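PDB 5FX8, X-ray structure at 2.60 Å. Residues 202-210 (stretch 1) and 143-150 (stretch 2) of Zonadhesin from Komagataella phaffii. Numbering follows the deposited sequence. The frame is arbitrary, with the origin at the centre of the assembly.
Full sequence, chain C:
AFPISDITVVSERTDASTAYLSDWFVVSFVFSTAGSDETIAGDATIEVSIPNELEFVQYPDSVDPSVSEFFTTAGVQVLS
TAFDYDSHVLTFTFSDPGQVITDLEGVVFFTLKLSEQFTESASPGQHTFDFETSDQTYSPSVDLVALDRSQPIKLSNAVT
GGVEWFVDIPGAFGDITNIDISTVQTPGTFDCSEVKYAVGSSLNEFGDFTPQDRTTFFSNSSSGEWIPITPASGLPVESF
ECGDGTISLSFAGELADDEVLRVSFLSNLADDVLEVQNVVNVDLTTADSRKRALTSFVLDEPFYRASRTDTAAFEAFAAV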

# COMPACT_ATOMS: atom_id res chain seq x y z
N SER C 202 -3.72 -24.73 29.71
CA SER C 202 -3.63 -26.15 30.00
C SER C 202 -4.93 -26.72 30.55
O SER C 202 -5.70 -27.36 29.82
CB SER C 202 -2.52 -26.40 31.00
OG SER C 202 -2.98 -25.96 32.27
N LEU C 203 -5.17 -26.51 31.85
CA LEU C 203 -6.30 -27.06 32.60
C LEU C 203 -6.08 -28.53 32.92
O LEU C 203 -5.73 -29.31 32.03
CB LEU C 203 -7.64 -26.90 31.86
CG LEU C 203 -8.07 -25.47 31.56
CD1 LEU C 203 -9.56 -25.41 31.34
CD2 LEU C 203 -7.65 -24.56 32.70
N ASN C 204 -6.28 -28.90 34.18
CA ASN C 204 -6.16 -30.28 34.62
C ASN C 204 -7.50 -30.99 34.50
O ASN C 204 -8.43 -30.52 33.85
CB ASN C 204 -5.62 -30.35 36.05
CG ASN C 204 -6.49 -29.62 37.04
OD1 ASN C 204 -7.71 -29.54 36.91
ND2 ASN C 204 -5.85 -29.07 38.06
N GLU C 205 -7.63 -32.15 35.13
CA GLU C 205 -8.86 -32.90 34.92
C GLU C 205 -10.04 -32.26 35.64
O GLU C 205 -11.19 -32.57 35.31
CB GLU C 205 -8.67 -34.35 35.34
CG GLU C 205 -7.96 -34.52 36.66
CD GLU C 205 -8.06 -35.94 37.21
OE1 GLU C 205 -8.65 -36.82 36.53
OE2 GLU C 205 -7.56 -36.19 38.33
N PHE C 206 -9.79 -31.36 36.59
CA PHE C 206 -10.85 -30.61 37.25
C PHE C 206 -11.02 -29.22 36.67
O PHE C 206 -11.66 -28.37 37.30
CB PHE C 206 -10.57 -30.52 38.74
CG PHE C 206 -11.03 -31.71 39.50
CD1 PHE C 206 -12.36 -31.91 39.75
CD2 PHE C 206 -10.12 -32.63 39.99
CE1 PHE C 206 -12.79 -32.98 40.46
CE2 PHE C 206 -10.54 -33.72 40.70
CZ PHE C 206 -11.89 -33.89 40.94
N GLY C 207 -10.46 -28.96 35.49
CA GLY C 207 -10.67 -27.69 34.84
C GLY C 207 -9.88 -26.53 35.40
O GLY C 207 -10.16 -25.39 35.06
N ASP C 208 -8.88 -26.79 36.24
CA ASP C 208 -8.18 -25.75 36.97
C ASP C 208 -6.74 -25.62 36.48
O ASP C 208 -6.22 -26.48 35.77
CB ASP C 208 -8.19 -26.04 38.47
CG ASP C 208 -8.21 -24.78 39.31
OD1 ASP C 208 -8.03 -23.67 38.74
OD2 ASP C 208 -8.38 -24.89 40.54
N PHE C 209 -6.11 -24.51 36.85
CA PHE C 209 -4.73 -24.25 36.51
C PHE C 209 -4.17 -23.33 37.58
O PHE C 209 -4.91 -22.61 38.25
CB PHE C 209 -4.58 -23.63 35.11
CG PHE C 209 -5.13 -22.23 34.99
CD1 PHE C 209 -6.48 -22.01 34.87
CD2 PHE C 209 -4.28 -21.14 34.99
CE1 PHE C 209 -6.98 -20.74 34.76
CE2 PHE C 209 -4.78 -19.88 34.88
CZ PHE C 209 -6.13 -19.68 34.76
N THR C 210 -2.85 -23.39 37.76
CA THR C 210 -2.14 -22.58 38.75
C THR C 210 -1.13 -21.70 38.05
O THR C 210 -0.05 -22.18 37.66
CB THR C 210 -1.44 -23.46 39.78
OG1 THR C 210 -2.40 -24.26 40.45
CG2 THR C 210 -0.74 -22.61 40.79
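Stretch 2 (143-150) DLVALDRS

How does stretch 2 come up to the turn in stretch 1? Stretch 1 has no regular helix or strand; its centre is a type I beta turn from Asn204 to Gly207, closed by Gly207 N to Asn204 O at 3.0 Å and steadied by the Asn204 side chain, whose OD1 accepts from Phe206 N at 2.8 Å and from Asp208 N at 3.1 Å. Stretch 2 enters in a strand that begins earlier in the chain and includes Asp143 and Leu144, and its backbone stays extended as far as Asp148. Asp143 makes no contact. Leu144 makes the first, its O lying 3.7 Å from Phe206 CE1, near the plane of the ring and at its edge, while its CB is 4.4 Å from the same CE1.

Where do the CA atoms come closest? Val145 points its side chain away from stretch 1, so it is the carbonyl that meets the Phe206 ring edge, with Val145 O 3.8 Å from Phe206 CD1. The shortest CA to CA distance is at Ala146, whose CA is 4.0 Å from Phe206 CA. The small methyl fits against the backbone of the turn: Ala146 CB is 3.4 Å from Phe206 C and 3.6 Å from Glu205 O.

What fixes the register? Leu147 N donates to Phe206 O over 2.9 Å at 169°, a nearly straight backbone hydrogen bond that sets Leu147 beside Gly207, their CA atoms 4.9 Å apart. Over these two pairs the chains run in roughly the same direction. Gly207 has a positive phi of 76°, a value that favours glycine, and there is little room beside it: an ideal CB would lie 3.1 Å from Leu147 N. The Leu147 side chain points toward stretch 1, and its CD2 reaches 3.6 Å from Gly207 O and 3.8 Å from Asp208 CG.

How does the contact end? Asp148 turns away and touches nothing in stretch 1; instead its OD1 accepts from Ser150 N at 3.3 Å and Ser150 OG at 3.1 Å. Between them Arg149 points back toward stretch 1 and directs two nitrogens at a single carbonyl, Arg149 NE to Gly207 O at 3.0 Å and Arg149 NH2 to Gly207 O at 2.9 Å. Both hydrogen bonds are weak, with angles of 126° and 127°. Around the guanidinium, Leu203 CD1 lies 4.0 Å from Arg149 NE, and Phe209 CE1 lies 3.9 Å from Arg149 NH2, which sits at the edge of that ring. Asp208 OD1 is 4.4 Å from Arg149 NH2, too far for a salt bridge. Ser150 lies out of reach.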

# COMPACT_ATOMS: atom_id res chain seq x y z
N ASP C 143 -21.68 -35.66 43.03
CA ASP C 143 -20.82 -35.68 41.85
C ASP C 143 -19.78 -34.57 41.93
O ASP C 143 -20.13 -33.38 41.91
CB ASP C 143 -21.67 -35.52 40.59
CG ASP C 143 -20.92 -35.94 39.33
OD1 ASP C 143 -20.07 -36.84 39.41
OD2 ASP C 143 -21.22 -35.38 38.26
N LEU C 144 -18.50 -34.95 41.98
CA LEU C 144 -17.40 -33.98 42.07
C LEU C 144 -17.03 -33.55 40.66
O LEU C 144 -16.27 -34.21 39.95
CB LEU C 144 -16.21 -34.57 42.82
CG LEU C 144 -16.51 -34.94 44.28
CD1 LEU C 144 -15.27 -35.44 44.97
CD2 LEU C 144 -17.12 -33.80 45.09
N VAL C 145 -17.54 -32.43 40.27
CA VAL C 145 -17.51 -31.94 38.92
C VAL C 145 -16.33 -30.99 38.73
O VAL C 145 -15.84 -30.35 39.67
CB VAL C 145 -18.86 -31.26 38.64
CG1 VAL C 145 -18.83 -29.82 39.11
CG2 VAL C 145 -19.20 -31.37 37.22
N ALA C 146 -15.86 -30.91 37.49
CA ALA C 146 -14.80 -29.98 37.12
C ALA C 146 -15.36 -28.58 36.90
O ALA C 146 -16.57 -28.39 36.73
CB ALA C 146 -14.09 -30.42 35.84
N LEU C 147 -14.47 -27.62 36.90
CA LEU C 147 -14.87 -26.23 36.86
C LEU C 147 -15.72 -25.96 35.63
O LEU C 147 -15.45 -26.47 34.55
CB LEU C 147 -13.64 -25.33 36.86
CG LEU C 147 -13.25 -24.48 38.06
CD1 LEU C 147 -13.80 -25.04 39.34
CD2 LEU C 147 -11.75 -24.39 38.13
N ASP C 148 -16.76 -25.16 35.80
CA ASP C 148 -17.63 -24.78 34.69
C ASP C 148 -16.89 -23.83 33.76
O ASP C 148 -16.64 -22.67 34.11
CB ASP C 148 -18.89 -24.14 35.26
CG ASP C 148 -19.89 -23.82 34.20
OD1 ASP C 148 -19.65 -24.22 33.06
OD2 ASP C 148 -20.92 -23.20 34.50
N ARG C 149 -16.53 -24.30 32.57
CA ARG C 149 -15.76 -23.49 31.63
C ARG C 149 -16.61 -23.04 30.45
O ARG C 149 -16.11 -22.93 29.34
CB ARG C 149 -14.53 -24.24 31.12
CG ARG C 149 -13.47 -24.53 32.17
CD ARG C 149 -13.25 -23.33 33.06
NE ARG C 149 -11.97 -23.35 33.75
CZ ARG C 149 -11.62 -22.44 34.64
NH1 ARG C 149 -12.47 -21.49 34.95
NH2 ARG C 149 -10.44 -22.49 35.24
N SER C 150 -17.89 -22.78 30.69
CA SER C 150 -18.81 -22.33 29.65
C SER C 150 -19.35 -20.94 29.90
O SER C 150 -20.18 -20.46 29.13
CB SER C 150 -19.99 -23.30 29.54
OG SER C 150 -20.98 -22.98 30.51